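Endolysin (Escherichia coli O157 typing phage 15, PDB 7M5I) probably hydrolyses the glycosidic bonds of host peptidoglycan, as a glycoside hydrolase 24 lysozyme, so that the cell bursts and releases new phage. Local coordinates at residues 76-81 against 107-112. Numbering follows the deposited sequence.
Sequences NKAIKV and TFIKRH. With PO4 (phosphate ion), chain C; PO4 (phosphate ion), chain D.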
ATOM      1  N   ASN A  76       8.346  -9.137  -3.020  1.00 33.61           N
ATOM      2  CA  ASN A  76       9.213 -10.026  -3.826  1.00 36.74           C
ATOM      3  C   ASN A  76       9.680 -11.187  -2.945  1.00 39.54           C
ATOM      4  O   ASN A  76       9.615 -12.346  -3.383  1.00 40.71           O
ATOM      5  CB  ASN A  76      10.363  -9.254  -4.482  1.00 37.82           C
ATOM      6  CG  ASN A  76       9.968  -8.656  -5.824  1.00 38.68           C
ATOM      7  OD1 ASN A  76       9.344  -9.338  -6.632  1.00 40.81           O
ATOM      8  ND2 ASN A  76      10.325  -7.413  -6.093  1.00 36.46           N
ATOM      9  N   LYS A  77      10.187 -10.906  -1.749  1.00 40.88           N
ATOM     10  CA  LYS A  77      10.776 -11.941  -0.866  1.00 44.16           C
ATOM     11  C   LYS A  77       9.688 -12.845  -0.277  1.00 42.24           C
ATOM     12  O   LYS A  77       9.955 -14.036  -0.129  1.00 41.97           O
ATOM     13  CB  LYS A  77      11.618 -11.262   0.211  1.00 48.97           C
ATOM     14  CG  LYS A  77      12.934 -10.685  -0.299  1.00 56.08           C
ATOM     15  CD  LYS A  77      13.319  -9.351   0.358  1.00 61.96           C
ATOM     16  CE  LYS A  77      14.656  -8.784  -0.072  1.00 65.25           C
ATOM     17  NZ  LYS A  77      15.765  -9.626   0.447  1.00 72.97           N
ATOM     18  N   ALA A  78       8.477 -12.350  -0.039  1.00 40.91           N
ATOM     19  CA  ALA A  78       7.369 -13.127   0.572  1.00 41.05           C
ATOM     20  C   ALA A  78       6.679 -14.054  -0.448  1.00 39.20           C
ATOM     21  O   ALA A  78       6.165 -15.079  -0.054  1.00 40.17           O
ATOM     22  CB  ALA A  78       6.391 -12.224   1.201  1.00 39.44           C
ATOM     23  N   ILE A  79       6.700 -13.708  -1.728  1.00 38.20           N
ATOM     24  CA  ILE A  79       5.993 -14.498  -2.773  1.00 39.44           C
ATOM     25  C   ILE A  79       6.866 -15.680  -3.158  1.00 39.88           C
ATOM     26  O   ILE A  79       8.073 -15.474  -3.335  1.00 41.31           O
ATOM     27  CB  ILE A  79       5.661 -13.605  -3.968  1.00 41.22           C
ATOM     28  CG1 ILE A  79       4.512 -12.676  -3.585  1.00 37.85           C
ATOM     29  CG2 ILE A  79       5.336 -14.425  -5.178  1.00 45.41           C
ATOM     30  CD1 ILE A  79       4.302 -11.603  -4.587  1.00 42.32           C
ATOM     31  N   LYS A  80       6.259 -16.855  -3.255  1.00 39.52           N
ATOM     32  CA  LYS A  80       6.997 -18.126  -3.521  1.00 41.30           C
ATOM     33  C   LYS A  80       6.477 -18.808  -4.794  1.00 40.16           C
ATOM     34  O   LYS A  80       6.997 -19.900  -5.140  1.00 40.76           O
ATOM     35  CB  LYS A  80       6.888 -19.037  -2.302  1.00 44.87           C
ATOM     36  CG  LYS A  80       7.495 -18.433  -1.047  1.00 47.84           C
ATOM     37  CD  LYS A  80       7.725 -19.424   0.051  1.00 53.12           C
ATOM     38  CE  LYS A  80       7.625 -18.842   1.447  1.00 55.21           C
ATOM     39  NZ  LYS A  80       7.727 -19.913   2.468  1.00 57.20           N
ATOM     40  N   VAL A  81       5.571 -18.186  -5.516  1.00 37.17           N
ATOM     41  CA  VAL A  81       4.927 -18.738  -6.733  1.00 37.68           C
ATOM     42  C   VAL A  81       4.925 -17.668  -7.808  1.00 35.42           C
ATOM     43  O   VAL A  81       4.937 -16.469  -7.518  1.00 35.44           O
ATOM     44  CB  VAL A  81       3.495 -19.231  -6.484  1.00 37.19           C
ATOM     45  CG1 VAL A  81       3.485 -20.415  -5.492  1.00 39.50           C
ATOM     46  CG2 VAL A  81       2.561 -18.093  -6.072  1.00 35.97           C
ATOM     47  N   THR A 107      -2.554 -14.351   6.598  1.00 37.37           N
ATOM     48  CA  THR A 107      -3.271 -15.415   5.887  1.00 39.80           C
ATOM     49  C   THR A 107      -3.278 -15.144   4.375  1.00 38.69           C
ATOM     50  O   THR A 107      -3.160 -16.122   3.602  1.00 39.42           O
ATOM     51  CB  THR A 107      -4.691 -15.566   6.427  1.00 40.60           C
ATOM     52  OG1 THR A 107      -4.604 -15.885   7.811  1.00 43.11           O
ATOM     53  CG2 THR A 107      -5.472 -16.606   5.676  1.00 42.46           C
ATOM     54  N   PHE A 108      -3.461 -13.898   3.935  1.00 37.16           N
ATOM     55  CA  PHE A 108      -3.586 -13.639   2.478  1.00 35.87           C
ATOM     56  C   PHE A 108      -2.313 -14.136   1.772  1.00 36.14           C
ATOM     57  O   PHE A 108      -2.438 -14.750   0.698  1.00 36.69           O
ATOM     58  CB  PHE A 108      -4.028 -12.211   2.154  1.00 32.51           C
ATOM     59  CG  PHE A 108      -3.039 -11.103   2.385  1.00 31.02           C
ATOM     60  CD1 PHE A 108      -2.042 -10.827   1.465  1.00 30.71           C
ATOM     61  CD2 PHE A 108      -3.201 -10.230   3.473  1.00 30.42           C
ATOM     62  CE1 PHE A 108      -1.183  -9.742   1.635  1.00 30.86           C
ATOM     63  CE2 PHE A 108      -2.330  -9.177   3.657  1.00 29.45           C
ATOM     64  CZ  PHE A 108      -1.332  -8.901   2.738  1.00 30.06           C
ATOM     65  N   ILE A 109      -1.132 -13.921   2.321  1.00 37.12           N
ATOM     66  CA  ILE A 109       0.124 -14.259   1.586  1.00 38.83           C
ATOM     67  C   ILE A 109       0.292 -15.791   1.575  1.00 41.04           C
ATOM     68  O   ILE A 109       0.782 -16.310   0.543  1.00 40.58           O
ATOM     69  CB  ILE A 109       1.343 -13.561   2.187  1.00 41.77           C
ATOM     70  CG1 ILE A 109       2.469 -13.478   1.152  1.00 46.83           C
ATOM     71  CG2 ILE A 109       1.805 -14.257   3.453  1.00 44.99           C
ATOM     72  CD1 ILE A 109       2.217 -12.442   0.051  1.00 45.94           C
ATOM     73  N   LYS A 110      -0.133 -16.465   2.647  1.00 39.81           N
ATOM     74  CA  LYS A 110      -0.151 -17.949   2.723  1.00 42.37           C
ATOM     75  C   LYS A 110      -1.058 -18.504   1.622  1.00 40.15           C
ATOM     76  O   LYS A 110      -0.664 -19.439   0.906  1.00 37.92           O
ATOM     77  CB  LYS A 110      -0.552 -18.346   4.142  1.00 46.91           C
ATOM     78  CG  LYS A 110       0.582 -18.236   5.157  1.00 53.27           C
ATOM     79  CD  LYS A 110       0.310 -19.063   6.449  1.00 59.24           C
ATOM     80  CE  LYS A 110       1.026 -18.607   7.720  1.00 62.18           C
ATOM     81  NZ  LYS A 110       0.569 -17.295   8.241  1.00 60.59           N
ATOM     82  N   ARG A 111      -2.245 -17.927   1.461  1.00 38.14           N
ATOM     83  CA  ARG A 111      -3.226 -18.381   0.453  1.00 37.94           C
ATOM     84  C   ARG A 111      -2.679 -18.083  -0.943  1.00 36.68           C
ATOM     85  O   ARG A 111      -2.815 -18.957  -1.846  1.00 36.60           O
ATOM     86  CB  ARG A 111      -4.605 -17.759   0.691  1.00 39.03           C
ATOM     87  CG  ARG A 111      -5.250 -18.259   1.976  1.00 41.91           C
ATOM     88  CD  ARG A 111      -6.613 -17.633   2.160  1.00 41.50           C
ATOM     89  NE  ARG A 111      -7.305 -18.185   3.298  1.00 42.26           N
ATOM     90  CZ  ARG A 111      -8.515 -17.819   3.708  1.00 43.17           C
ATOM     91  NH1 ARG A 111      -9.208 -16.923   3.047  1.00 41.27           N
ATOM     92  NH2 ARG A 111      -9.035 -18.388   4.774  1.00 45.62           N
ATOM     93  N   HIS A 112      -2.076 -16.908  -1.150  1.00 33.51           N
ATOM     94  CA  HIS A 112      -1.467 -16.572  -2.456  1.00 33.00           C
ATOM     95  C   HIS A 112      -0.450 -17.670  -2.793  1.00 34.63           C
ATOM     96  O   HIS A 112      -0.512 -18.213  -3.932  1.00 34.21           O
ATOM     97  CB  HIS A 112      -0.762 -15.218  -2.441  1.00 32.45           C
ATOM     98  CG  HIS A 112      -0.089 -14.912  -3.731  1.00 30.92           C
ATOM     99  ND1 HIS A 112      -0.790 -14.546  -4.843  1.00 29.64           N
ATOM    100  CD2 HIS A 112       1.191 -15.005  -4.103  1.00 30.85           C
ATOM    101  CE1 HIS A 112       0.037 -14.336  -5.828  1.00 29.87           C
ATOM    102  NE2 HIS A 112       1.247 -14.649  -5.416  1.00 31.39           N
TER
HETATM  103  P   PO4 C 201      -4.199 -12.713   9.483  1.00 52.32           P
HETATM  104  O1  PO4 C 201      -4.707 -14.150   9.629  1.00 51.78           O
HETATM  105  O2  PO4 C 201      -5.139 -11.798  10.261  1.00 62.48           O
HETATM  106  O3  PO4 C 201      -4.196 -12.342   8.023  1.00 51.37           O
HETATM  107  O4  PO4 C 201      -2.796 -12.562  10.045  1.00 52.44           O
HETATM  108  P   PO4 D 202      -6.134 -20.791   5.795  1.00 74.34           P
HETATM  109  O1  PO4 D 202      -6.466 -22.279   5.843  1.00 78.04           O
HETATM  110  O2  PO4 D 202      -6.594 -20.126   7.102  1.00 60.77           O
HETATM  111  O3  PO4 D 202      -6.853 -20.192   4.606  1.00 65.85           O
HETATM  112  O4  PO4 D 202      -4.622 -20.596   5.619  1.00 72.93           O
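I79 and V81 pack against the imidazole of H112, while A78 and I79 meet I109 one helical turn earlier. The I109 contacts are purely apolar: A78 CB lies 4.1 Å from I109 CG1, and I79 CG1 is 4.3 Å from I109 CD1. With its CG1 anti to the backbone N (chi1 -158°), I109 puts that branch on the A78 methyl.

At the ring, both I79 branches take part, I79 CG1 near H112 CD2 and I79 CG2 4.1 Å from H112 NE2. V81 comes closer, its CG2 standing 3.7 Å from H112 NE2 and equally far from H112 O. The I79 side chain crosses that of H112 at a slant, whereas V81 and H112 run past each other in opposite directions. Both ring nitrogens have hydrogen-bond partners, ND1 with Y153 OH and NE2 with T83 OG1, which would fix the ring's rotation. T83 OG1 also bonds V81 O, linking the loop to the ring.

On the 107-112 segment, two phosphate ions, probably from the crystallisation liquor, bind polar groups. T107 N donates to O3 of the chain C phosphate (3.0 Å, 162°). R111 NH2 bonds weakly to O3 of the chain D phosphate, at the guanidinium edge.

The contact joins the C-terminal end of helix 57-78, where I79 leaves helical geometry, to helix 107-113, away from the predicted catalytic residues. The N113 side chain hydrogen-bonds A78 O through ND2 and K80 N through OD1. M103 of helix 100-104 touches A78 and I109, while L91 and E87 of helix 85-98 touch I79 and H112, respectively.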